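Local coordinates for conserved hypothetical protein (Bacteroides thetaiotaomicron, PDB 2HQY) that is of unknown function but binds coenzyme A and is probably related to the C-terminal domain of phosphatidylglycerol lysyltransferases, at residues Phe114-Ala119 with Ile287-Met292; Tyr120-Tyr125 with Arg266-Gly271; Asn146-Thr151 with Asp243-Met248. One frame throughout, in Å; residues are numbered along the deposited sequence.

Interaction 1 of 3, residues Phe114-Ala119 with Ile287-Met292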
loop_
_atom_site.group_PDB
_atom_site.type_symbol
_atom_site.label_atom_id
_atom_site.label_comp_id
_atom_site.label_asym_id
_atom_site.label_seq_id
_atom_site.Cartn_x
_atom_site.Cartn_y
_atom_site.Cartn_z
ATOM N N PHE A 114 4.598 23.913 17.126
ATOM C CA PHE A 114 3.312 23.677 16.427
ATOM C C PHE A 114 3.216 24.459 15.115
ATOM O O PHE A 114 3.364 25.684 15.100
ATOM C CB PHE A 114 2.111 24.058 17.303
ATOM C CG PHE A 114 1.987 23.250 18.565
ATOM C CD1 PHE A 114 1.313 22.032 18.564
ATOM C CD2 PHE A 114 2.533 23.711 19.757
ATOM C CE1 PHE A 114 1.196 21.280 19.743
ATOM C CE2 PHE A 114 2.410 22.979 20.935
ATOM C CZ PHE A 114 1.748 21.759 20.928
ATOM N N THR A 115 2.928 23.757 14.025
ATOM C CA THR A 115 2.734 24.381 12.712
ATOM C C THR A 115 1.395 23.929 12.138
ATOM O O THR A 115 0.899 22.851 12.468
ATOM C CB THR A 115 3.880 24.025 11.738
ATOM O OG1 THR A 115 3.933 22.604 11.553
ATOM C CG2 THR A 115 5.227 24.515 12.269
ATOM N N GLU A 116 0.814 24.752 11.277
ATOM C CA GLU A 116 -0.515 24.485 10.772
ATOM C C GLU A 116 -0.525 24.836 9.283
ATOM O O GLU A 116 0.186 25.734 8.848
ATOM C CB GLU A 116 -1.516 25.328 11.576
ATOM C CG GLU A 116 -2.990 25.050 11.343
ATOM C CD GLU A 116 -3.595 25.989 10.323
ATOM O OE1 GLU A 116 -2.955 27.036 10.036
ATOM O OE2 GLU A 116 -4.704 25.685 9.808
ATOM N N ASP A 117 -1.307 24.096 8.510
ATOM C CA ASP A 117 -1.472 24.383 7.094
ATOM C C ASP A 117 -2.966 24.324 6.813
ATOM O O ASP A 117 -3.583 23.265 6.871
ATOM C CB ASP A 117 -0.673 23.385 6.231
ATOM C CG ASP A 117 -0.690 23.740 4.737
ATOM O OD1 ASP A 117 -1.572 24.514 4.304
ATOM O OD2 ASP A 117 0.193 23.245 3.992
ATOM N N ARG A 118 -3.541 25.491 6.535
ATOM C CA ARG A 118 -4.961 25.644 6.280
ATOM C C ARG A 118 -5.487 24.698 5.161
ATOM O O ARG A 118 -6.661 24.320 5.157
ATOM C CB ARG A 118 -5.215 27.119 5.953
ATOM C CG ARG A 118 -6.602 27.470 5.507
ATOM C CD ARG A 118 -7.657 27.161 6.566
ATOM N NE ARG A 118 -8.984 27.541 6.075
ATOM C CZ ARG A 118 -9.673 26.853 5.167
ATOM N NH1 ARG A 118 -9.178 25.710 4.673
ATOM N NH2 ARG A 118 -10.872 27.287 4.773
ATOM N N ALA A 119 -4.593 24.300 4.253
ATOM C CA ALA A 119 -4.917 23.356 3.179
ATOM C C ALA A 119 -5.453 22.044 3.715
ATOM O O ALA A 119 -6.196 21.365 3.025
ATOM C CB ALA A 119 -3.697 23.094 2.343
ATOM N N ILE A 287 -14.348 24.996 10.890
ATOM C CA ILE A 287 -13.215 24.625 10.058
ATOM C C ILE A 287 -12.166 24.079 11.023
ATOM O O ILE A 287 -11.609 24.819 11.856
ATOM C CB ILE A 287 -12.738 25.808 9.197
ATOM C CG1 ILE A 287 -13.824 26.124 8.151
ATOM C CG2 ILE A 287 -11.417 25.465 8.505
ATOM C CD1 ILE A 287 -13.638 27.441 7.512
ATOM N N LEU A 288 -11.978 22.765 10.965
ATOM C CA LEU A 288 -11.215 22.044 11.966
ATOM C C LEU A 288 -9.740 22.075 11.583
ATOM O O LEU A 288 -9.311 21.327 10.730
ATOM C CB LEU A 288 -11.731 20.598 12.069
ATOM C CG LEU A 288 -11.138 19.701 13.166
ATOM C CD1 LEU A 288 -11.537 20.149 14.588
ATOM C CD2 LEU A 288 -11.530 18.244 12.908
ATOM N N GLU A 289 -8.971 22.965 12.197
ATOM C CA GLU A 289 -7.536 23.058 11.908
ATOM C C GLU A 289 -6.781 21.858 12.447
ATOM O O GLU A 289 -7.186 21.257 13.441
ATOM C CB GLU A 289 -6.962 24.352 12.507
ATOM C CG GLU A 289 -7.833 25.536 12.217
ATOM C CD GLU A 289 -7.566 26.699 13.154
ATOM O OE1 GLU A 289 -7.381 26.482 14.385
ATOM O OE2 GLU A 289 -7.541 27.835 12.644
ATOM N N LYS A 290 -5.686 21.503 11.785
ATOM C CA LYS A 290 -4.899 20.355 12.199
ATOM C C LYS A 290 -3.462 20.788 12.335
ATOM O O LYS A 290 -2.868 21.311 11.377
ATOM C CB LYS A 290 -4.996 19.232 11.188
ATOM C CG LYS A 290 -6.418 18.772 10.934
ATOM C CD LYS A 290 -6.445 17.652 9.915
ATOM C CE LYS A 290 -7.871 17.336 9.557
ATOM N NZ LYS A 290 -7.929 16.364 8.413
ATOM N N TYR A 291 -2.923 20.608 13.532
ATOM C CA TYR A 291 -1.539 20.999 13.778
ATOM C C TYR A 291 -0.575 19.856 13.612
ATOM O O TYR A 291 -0.914 18.693 13.820
ATOM C CB TYR A 291 -1.368 21.643 15.166
ATOM C CG TYR A 291 -2.070 22.963 15.270
ATOM C CD1 TYR A 291 -1.372 24.161 15.098
ATOM C CD2 TYR A 291 -3.437 23.020 15.518
ATOM C CE1 TYR A 291 -2.028 25.377 15.175
ATOM C CE2 TYR A 291 -4.099 24.216 15.589
ATOM C CZ TYR A 291 -3.396 25.391 15.413
ATOM O OH TYR A 291 -4.068 26.573 15.498
ATOM N N MET A 292 0.641 20.201 13.219
ATOM C CA MET A 292 1.740 19.274 13.374
ATOM C C MET A 292 2.514 19.730 14.608
ATOM O O MET A 292 2.841 20.918 14.751
ATOM C CB MET A 292 2.616 19.213 12.123
ATOM C CG MET A 292 3.870 18.310 12.297
ATOM S SD MET A 292 4.728 17.895 10.759
ATOM C CE MET A 292 5.800 19.301 10.597
HETATM O O HOH W 1 5.626 21.414 13.761
HETATM O O HOH W 2 -5.157 23.036 9.285
#

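Interaction 2 of 3, residues Tyr120-Tyr125 with Arg266-Gly271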
loop_
_atom_site.group_PDB
_atom_site.type_symbol
_atom_site.label_atom_id
_atom_site.label_comp_id
_atom_site.label_asym_id
_atom_site.label_seq_id
_atom_site.Cartn_x
_atom_site.Cartn_y
_atom_site.Cartn_z
ATOM N N TYR A 120 -5.067 21.702 4.945
ATOM C CA TYR A 120 -5.444 20.429 5.561
ATOM C C TYR A 120 -6.551 20.472 6.602
ATOM O O TYR A 120 -6.871 19.440 7.201
ATOM C CB TYR A 120 -4.194 19.739 6.115
ATOM C CG TYR A 120 -3.176 19.560 5.020
ATOM C CD1 TYR A 120 -3.441 18.740 3.930
ATOM C CD2 TYR A 120 -1.975 20.250 5.051
ATOM C CE1 TYR A 120 -2.520 18.600 2.901
ATOM C CE2 TYR A 120 -1.055 20.109 4.046
ATOM C CZ TYR A 120 -1.334 19.288 2.976
ATOM O OH TYR A 120 -0.392 19.163 1.970
ATOM N N ALA A 121 -7.149 21.636 6.798
ATOM C CA ALA A 121 -8.273 21.771 7.727
ATOM C C ALA A 121 -9.483 21.023 7.166
ATOM O O ALA A 121 -9.656 20.988 5.950
ATOM C CB ALA A 121 -8.616 23.251 7.938
ATOM N N ASP A 122 -10.296 20.431 8.044
ATOM C CA ASP A 122 -11.532 19.747 7.641
ATOM C C ASP A 122 -12.706 20.705 7.726
ATOM O O ASP A 122 -12.820 21.508 8.667
ATOM C CB ASP A 122 -11.871 18.570 8.551
ATOM C CG ASP A 122 -11.003 17.354 8.330
ATOM O OD1 ASP A 122 -10.274 17.254 7.313
ATOM O OD2 ASP A 122 -11.083 16.468 9.199
ATOM N N TYR A 123 -13.595 20.590 6.753
ATOM C CA TYR A 123 -14.846 21.324 6.755
ATOM C C TYR A 123 -15.917 20.470 7.450
ATOM O O TYR A 123 -16.203 19.342 7.016
ATOM C CB TYR A 123 -15.264 21.599 5.310
ATOM C CG TYR A 123 -14.484 22.711 4.671
ATOM C CD1 TYR A 123 -15.040 23.987 4.547
ATOM C CD2 TYR A 123 -13.175 22.492 4.211
ATOM C CE1 TYR A 123 -14.328 25.027 3.967
ATOM C CE2 TYR A 123 -12.445 23.510 3.628
ATOM C CZ TYR A 123 -13.030 24.783 3.512
ATOM O OH TYR A 123 -12.310 25.803 2.954
ATOM N N ILE A 124 -16.499 21.020 8.511
ATOM C CA ILE A 124 -17.532 20.343 9.306
ATOM C C ILE A 124 -18.865 21.122 9.217
ATOM O O ILE A 124 -18.903 22.345 9.365
ATOM C CB ILE A 124 -17.047 20.124 10.773
ATOM C CG1 ILE A 124 -15.786 19.224 10.736
ATOM C CG2 ILE A 124 -18.185 19.550 11.665
ATOM C CD1 ILE A 124 -15.449 18.499 12.014
ATOM N N TYR A 125 -19.926 20.394 8.909
ATOM C CA TYR A 125 -21.262 20.943 8.680
ATOM C C TYR A 125 -22.266 20.251 9.598
ATOM O O TYR A 125 -22.009 19.145 10.078
ATOM C CB TYR A 125 -21.666 20.650 7.234
ATOM C CG TYR A 125 -20.698 21.166 6.191
ATOM C CD1 TYR A 125 -20.840 22.447 5.637
ATOM C CD2 TYR A 125 -19.649 20.359 5.749
ATOM C CE1 TYR A 125 -19.942 22.906 4.668
ATOM C CE2 TYR A 125 -18.751 20.799 4.807
ATOM C CZ TYR A 125 -18.901 22.047 4.263
ATOM O OH TYR A 125 -17.999 22.408 3.314
ATOM N N ARG A 266 -16.768 16.847 5.547
ATOM C CA ARG A 266 -16.521 16.688 4.089
ATOM C C ARG A 266 -15.064 16.958 3.698
ATOM O O ARG A 266 -14.762 17.249 2.538
ATOM C CB ARG A 266 -17.505 17.547 3.269
ATOM C CG ARG A 266 -18.966 17.139 3.512
ATOM C CD ARG A 266 -19.996 18.013 2.797
ATOM N NE ARG A 266 -19.729 18.072 1.364
ATOM C CZ ARG A 266 -20.115 17.182 0.459
ATOM N NH1 ARG A 266 -20.844 16.118 0.788
ATOM N NH2 ARG A 266 -19.755 17.387 -0.800
ATOM N N GLU A 267 -14.165 16.863 4.675
ATOM C CA GLU A 267 -12.713 16.816 4.429
ATOM C C GLU A 267 -12.121 18.158 3.973
ATOM O O GLU A 267 -12.674 19.222 4.270
ATOM C CB GLU A 267 -12.319 15.597 3.537
ATOM C CG GLU A 267 -13.089 14.334 3.991
ATOM C CD GLU A 267 -12.463 12.997 3.576
ATOM O OE1 GLU A 267 -11.727 12.936 2.571
ATOM O OE2 GLU A 267 -12.707 11.992 4.292
ATOM N N GLU A 268 -10.996 18.112 3.272
ATOM C CA GLU A 268 -10.141 19.302 3.134
ATOM C C GLU A 268 -10.263 19.957 1.769
ATOM O O GLU A 268 -10.739 19.327 0.823
ATOM C CB GLU A 268 -8.690 18.897 3.379
ATOM C CG GLU A 268 -8.482 18.191 4.693
ATOM C CD GLU A 268 -8.091 16.753 4.547
ATOM O OE1 GLU A 268 -8.659 16.056 3.661
ATOM O OE2 GLU A 268 -7.212 16.324 5.340
ATOM N N ASP A 269 -9.828 21.218 1.657
ATOM C CA ASP A 269 -9.771 21.863 0.344
ATOM C C ASP A 269 -8.417 21.736 -0.354
ATOM O O ASP A 269 -8.303 22.088 -1.535
ATOM C CB ASP A 269 -10.259 23.330 0.375
ATOM C CG ASP A 269 -9.407 24.249 1.252
ATOM O OD1 ASP A 269 -8.153 24.139 1.256
ATOM O OD2 ASP A 269 -10.012 25.143 1.904
ATOM N N LEU A 270 -7.399 21.253 0.370
ATOM C CA LEU A 270 -6.044 21.023 -0.187
ATOM C C LEU A 270 -5.399 22.292 -0.764
ATOM O O LEU A 270 -4.428 22.228 -1.553
ATOM C CB LEU A 270 -6.062 19.881 -1.230
ATOM C CG LEU A 270 -6.573 18.521 -0.731
ATOM C CD1 LEU A 270 -6.412 17.445 -1.818
ATOM C CD2 LEU A 270 -5.873 18.104 0.571
ATOM N N GLY A 271 -5.918 23.445 -0.351
ATOM C CA GLY A 271 -5.429 24.714 -0.872
ATOM C C GLY A 271 -5.834 25.004 -2.314
ATOM O O GLY A 271 -5.303 25.947 -2.933
HETATM O O HOH W 3 -9.055 22.650 3.974
HETATM O O HOH W 4 -18.637 20.685 1.189
#

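Interaction 3 of 3, residues Asn146-Thr151 with Asp243-Met248. With COA (coenzyme A), chain C.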
loop_
_atom_site.group_PDB
_atom_site.type_symbol
_atom_site.label_atom_id
_atom_site.label_comp_id
_atom_site.label_asym_id
_atom_site.label_seq_id
_atom_site.Cartn_x
_atom_site.Cartn_y
_atom_site.Cartn_z
ATOM N N ASN A 146 -33.581 22.541 -7.089
ATOM C CA ASN A 146 -34.845 22.764 -7.779
ATOM C C ASN A 146 -34.665 22.761 -9.296
ATOM O O ASN A 146 -35.472 22.168 -10.005
ATOM C CB ASN A 146 -35.484 24.077 -7.307
ATOM C CG ASN A 146 -36.100 23.976 -5.895
ATOM O OD1 ASN A 146 -36.312 22.885 -5.356
ATOM N ND2 ASN A 146 -36.401 25.135 -5.304
ATOM N N ARG A 147 -33.592 23.397 -9.773
ATOM C CA ARG A 147 -33.196 23.381 -11.187
ATOM C C ARG A 147 -32.929 21.952 -11.677
ATOM O O ARG A 147 -33.363 21.560 -12.783
ATOM C CB ARG A 147 -31.947 24.242 -11.405
ATOM C CG ARG A 147 -31.617 24.518 -12.884
ATOM C CD ARG A 147 -30.527 25.593 -13.058
ATOM N N PHE A 148 -32.226 21.182 -10.845
ATOM C CA PHE A 148 -31.955 19.785 -11.155
ATOM C C PHE A 148 -33.241 18.982 -11.319
ATOM O O PHE A 148 -33.410 18.271 -12.321
ATOM C CB PHE A 148 -31.060 19.144 -10.099
ATOM C CG PHE A 148 -30.571 17.777 -10.492
ATOM C CD1 PHE A 148 -29.397 17.639 -11.237
ATOM C CD2 PHE A 148 -31.300 16.636 -10.159
ATOM C CE1 PHE A 148 -28.928 16.399 -11.616
ATOM C CE2 PHE A 148 -30.830 15.364 -10.537
ATOM C CZ PHE A 148 -29.633 15.255 -11.274
ATOM N N ARG A 149 -34.137 19.102 -10.343
ATOM C CA ARG A 149 -35.417 18.391 -10.372
ATOM C C ARG A 149 -36.223 18.757 -11.611
ATOM O O ARG A 149 -36.835 17.888 -12.237
ATOM C CB ARG A 149 -36.234 18.677 -9.108
ATOM C CG ARG A 149 -35.775 17.934 -7.891
ATOM C CD ARG A 149 -36.552 18.353 -6.647
ATOM N NE ARG A 149 -36.158 17.552 -5.488
ATOM C CZ ARG A 149 -36.079 18.005 -4.237
ATOM N NH1 ARG A 149 -36.362 19.263 -3.953
ATOM N NH2 ARG A 149 -35.711 17.188 -3.254
ATOM N N ASN A 150 -36.214 20.048 -11.957
ATOM C CA ASN A 150 -36.918 20.546 -13.138
ATOM C C ASN A 150 -36.331 20.029 -14.444
ATOM O O ASN A 150 -37.072 19.652 -15.359
ATOM C CB ASN A 150 -36.907 22.068 -13.146
ATOM C CG ASN A 150 -38.030 22.656 -12.339
ATOM O OD1 ASN A 150 -39.056 22.013 -12.111
ATOM N ND2 ASN A 150 -37.857 23.903 -11.916
ATOM N N THR A 151 -35.004 20.000 -14.524
ATOM C CA THR A 151 -34.322 19.553 -15.731
ATOM C C THR A 151 -34.399 18.037 -15.858
ATOM O O THR A 151 -34.634 17.529 -16.955
ATOM C CB THR A 151 -32.862 20.024 -15.766
ATOM O OG1 THR A 151 -32.844 21.446 -15.652
ATOM C CG2 THR A 151 -32.187 19.629 -17.087
ATOM N N ASP A 243 -25.299 19.454 -15.001
ATOM C CA ASP A 243 -25.468 20.593 -14.100
ATOM C C ASP A 243 -26.322 20.219 -12.877
ATOM O O ASP A 243 -27.447 19.767 -13.031
ATOM C CB ASP A 243 -26.139 21.731 -14.878
ATOM C CG ASP A 243 -25.948 23.094 -14.233
ATOM O OD1 ASP A 243 -25.171 23.906 -14.789
ATOM O OD2 ASP A 243 -26.575 23.363 -13.180
ATOM N N GLY A 244 -25.783 20.419 -11.672
ATOM C CA GLY A 244 -26.555 20.194 -10.433
ATOM C C GLY A 244 -26.370 18.817 -9.821
ATOM O O GLY A 244 -26.930 18.503 -8.754
ATOM N N ALA A 245 -25.608 17.968 -10.498
ATOM C CA ALA A 245 -25.418 16.622 -9.988
ATOM C C ALA A 245 -24.673 16.596 -8.651
ATOM O O ALA A 245 -25.044 15.830 -7.781
ATOM C CB ALA A 245 -24.724 15.724 -11.012
ATOM N N TYR A 246 -23.630 17.409 -8.487
ATOM C CA TYR A 246 -22.952 17.478 -7.175
ATOM C C TYR A 246 -23.909 17.925 -6.067
ATOM O O TYR A 246 -23.936 17.326 -4.977
ATOM C CB TYR A 246 -21.722 18.400 -7.213
ATOM C CG TYR A 246 -20.470 17.727 -7.754
ATOM C CD1 TYR A 246 -19.900 18.129 -8.969
ATOM C CD2 TYR A 246 -19.853 16.675 -7.045
ATOM C CE1 TYR A 246 -18.720 17.514 -9.462
ATOM C CE2 TYR A 246 -18.693 16.043 -7.532
ATOM C CZ TYR A 246 -18.131 16.465 -8.738
ATOM O OH TYR A 246 -16.987 15.842 -9.223
ATOM N N ALA A 247 -24.715 18.956 -6.344
ATOM C CA ALA A 247 -25.697 19.425 -5.339
ATOM C C ALA A 247 -26.714 18.335 -4.979
ATOM O O ALA A 247 -27.019 18.130 -3.789
ATOM C CB ALA A 247 -26.444 20.706 -5.822
ATOM N N MET A 248 -27.268 17.670 -5.993
ATOM C CA MET A 248 -28.327 16.676 -5.741
ATOM C C MET A 248 -27.802 15.446 -4.973
ATOM O O MET A 248 -28.481 14.962 -4.047
ATOM C CB MET A 248 -29.036 16.234 -7.020
ATOM C CG MET A 248 -30.160 15.198 -6.722
ATOM S SD MET A 248 -31.406 15.901 -5.531
ATOM C CE MET A 248 -32.021 16.822 -6.767
HETATM N N1A COA C . -8.850 15.183 -4.873
HETATM C C2A COA C . -10.098 15.055 -5.364
HETATM N N3A COA C . -10.557 15.874 -6.321
HETATM C C4A COA C . -9.760 16.861 -6.822
HETATM C C5A COA C . -8.466 17.016 -6.337
HETATM C C6A COA C . -8.012 16.144 -5.337
HETATM N N6A COA C . -6.762 16.227 -4.815
HETATM N N7A COA C . -7.924 18.061 -7.016
HETATM C C8A COA C . -8.847 18.529 -7.894
HETATM N N9A COA C . -9.970 17.810 -7.753
HETATM C C1B COA C . -11.221 17.926 -8.555
HETATM C C2B COA C . -12.161 19.117 -8.402
HETATM O O2B COA C . -13.141 18.866 -7.398
HETATM C C3B COA C . -12.822 19.109 -9.772
HETATM O O3B COA C . -13.870 18.136 -9.835
HETATM P P3B COA C . -15.083 18.287 -10.888
HETATM O O7A COA C . -15.947 19.366 -10.239
HETATM O O8A COA C . -15.690 16.894 -10.991
HETATM O O9A COA C . -14.480 18.756 -12.194
HETATM C C4B COA C . -11.741 18.659 -10.741
HETATM O O4B COA C . -10.830 17.894 -9.945
HETATM C C5B COA C . -11.034 19.839 -11.421
HETATM O O5B COA C . -11.199 21.012 -10.608
HETATM P P1A COA C . -10.070 22.142 -10.315
HETATM O O1A COA C . -10.475 22.868 -9.050
HETATM O O2A COA C . -8.667 21.555 -10.412
HETATM O O3A COA C . -10.341 23.140 -11.558
HETATM O O4A COA C . -10.512 23.720 -14.017
HETATM O O5A COA C . -9.091 21.656 -13.249
#

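Interaction 1 of 3, residues Phe114-Ala119 with Ile287-Met292
The carbonyl oxygen of M292 is gripped by three groups: T115 N donates to it over 2.9 Å, a bridging water donates as well, and F114 CA, 3.3 Å from M292 O, points its C-H at the same oxygen. In return, M292 N donates to T115 O at 2.8 Å. T115 and M292 thus form an antiparallel hydrogen-bonded pair that joins strand 112-116 to the long strand 286-295. Their side chains lie side by side, with T115 OG1 set between its own backbone N and carbonyl carbon (chi1 60°), 3.7 Å from M292 CB. Threonine suits this edge: its branched CB fits an extended backbone, and its hydroxyl bonds to the same bridging water. E116 and Y291 turn to the opposite face of the sheet. With CG anti to the backbone N (chi1 -171°), E116 lays CG over one face of the Y291 ring, 4.1 Å from the centroid and toward the rim, a CH-pi contact. Beyond it the chains diverge, and a second water spans them, donating to E116 OE2 at 2.7 Å and to D117 O while accepting from K290 N. E116 OE2 also lies 4.6 Å from E289 OE2, a like-charged neighbour that might raise its affinity for a proton. Farther on, I287 CG2 sits 3.9 Å above the plane of the R118 guanidinium, over its centre, while R118 NH2 is hydrogen-bonded to Y123 OH and NH1 makes a salt bridge with D269 OD2. Next to it D117 closes an Asx turn, its OD1 accepting from A119 N, which approaches from above the carboxylate plane.

Interaction 2 of 3, residues Tyr120-Tyr125 with Arg266-Gly271
The segments 120-125 and 266-271 run nearly antiparallel, their directions 155° apart, with the CA atoms of D122 and E267 separated by 4.5 Å. Across these two segments Y123 makes both backbone bonds: Y123 N donates to E267 O at 3.0 Å, and R266 N donates to Y123 O at 2.9 Å. They extend the antiparallel pairing of strand 122-126 with strand 263-265 into the loop before helix 273-281. Past this point the loop peels off, and a water links A121 O to D269 N. The Y123 ring presents its edge to E267 O, which lies in the ring plane 3.3 Å from CD2. At its tip Y123 OH donates to the anti lone pair of D269 OD2 over 2.6 Å, an oxygen that R276 also holds by a salt bridge. The other oxygen, D269 OD1, accepts from G271 N in an Asx turn. A phenylalanine here, lacking the hydroxyl, would probably leave D269 OD2 without that donor and the carboxylate freer to turn, and R118 NH2 without its mate. The aliphatic part of R266 passes the Y125 ring, CD lying 3.7 Å from Y125 CE2, while its guanidinium pairs with E236. L270 CD2, 4.1 Å from Y120 CE1, belongs to a residue of the coenzyme A pocket. D122 OD1 and E268 OE2 are like charges only 3.8 Å apart, yet K290 NZ forms a salt bridge with each, which probably offsets their repulsion.

Interaction 3 of 3, residues Asn146-Thr151 with Asp243-Met248
One face of the F148 ring is covered by M248, whose CB sits 4.0 Å from the F148 centroid, offset toward the rim, in a CH-pi contact. At the ring's edge, in its plane, lies D243 O, 3.4 Å from F148 CD1. The rings of Y152 and Y155 also meet F148, the latter edge-to-face. With CG anti to the backbone N (chi1 -171°), F148 points from helix 139-151 into the start of helix 245-256, while the M248 chain bends at chi2 and chi3, its CE coming 3.5 Å from F148 CD2. The flexible thioether chain follows the flat ring, the two side chains crossing at about a right angle. This contact of helix 139-151 with the start of helix 245-256 and the loop before it belongs to a fold consistent with the acetyltransferase (GNAT) type, and it backs the helix that carries Y246 of the coenzyme A pocket. G244 holds the N-cap position. A CB on G244 would come 3.1 Å from F148 CD1 and press on the preceding carbonyl oxygen, so glycine, with no side chain, suits the place. Two residues on, O8A, an oxygen of the cofactor's 3'-phosphate, lies in the plane of the Y246 ring at its edge and accepts from Y246 OH; the modelled length is very short and its exact value doubtful.

Overall arrangement
Interactions 1 and 2 hold adjoining parts of the fold: strand 286-295 pairs with both 112-116 and 122-126, and K290 and R118 reach from interaction 1 into the acidic residues of interaction 2. Interaction 1 lies at the surface, built on backbone bonds and bridging waters; interaction 2 is partly buried and adds a network of charged side chains. Interaction 3 stands apart, its nearest atoms about 6 Å from interaction 2 and about 17 Å from interaction 1. Partly buried through F148, A245 and M248, it joins a helix to the N-terminal start of another, has no hydrogen bond between its segments and relies on apolar packing. Interactions 2 and 3 each supply a residue, L270 and Y246, to the coenzyme A pocket.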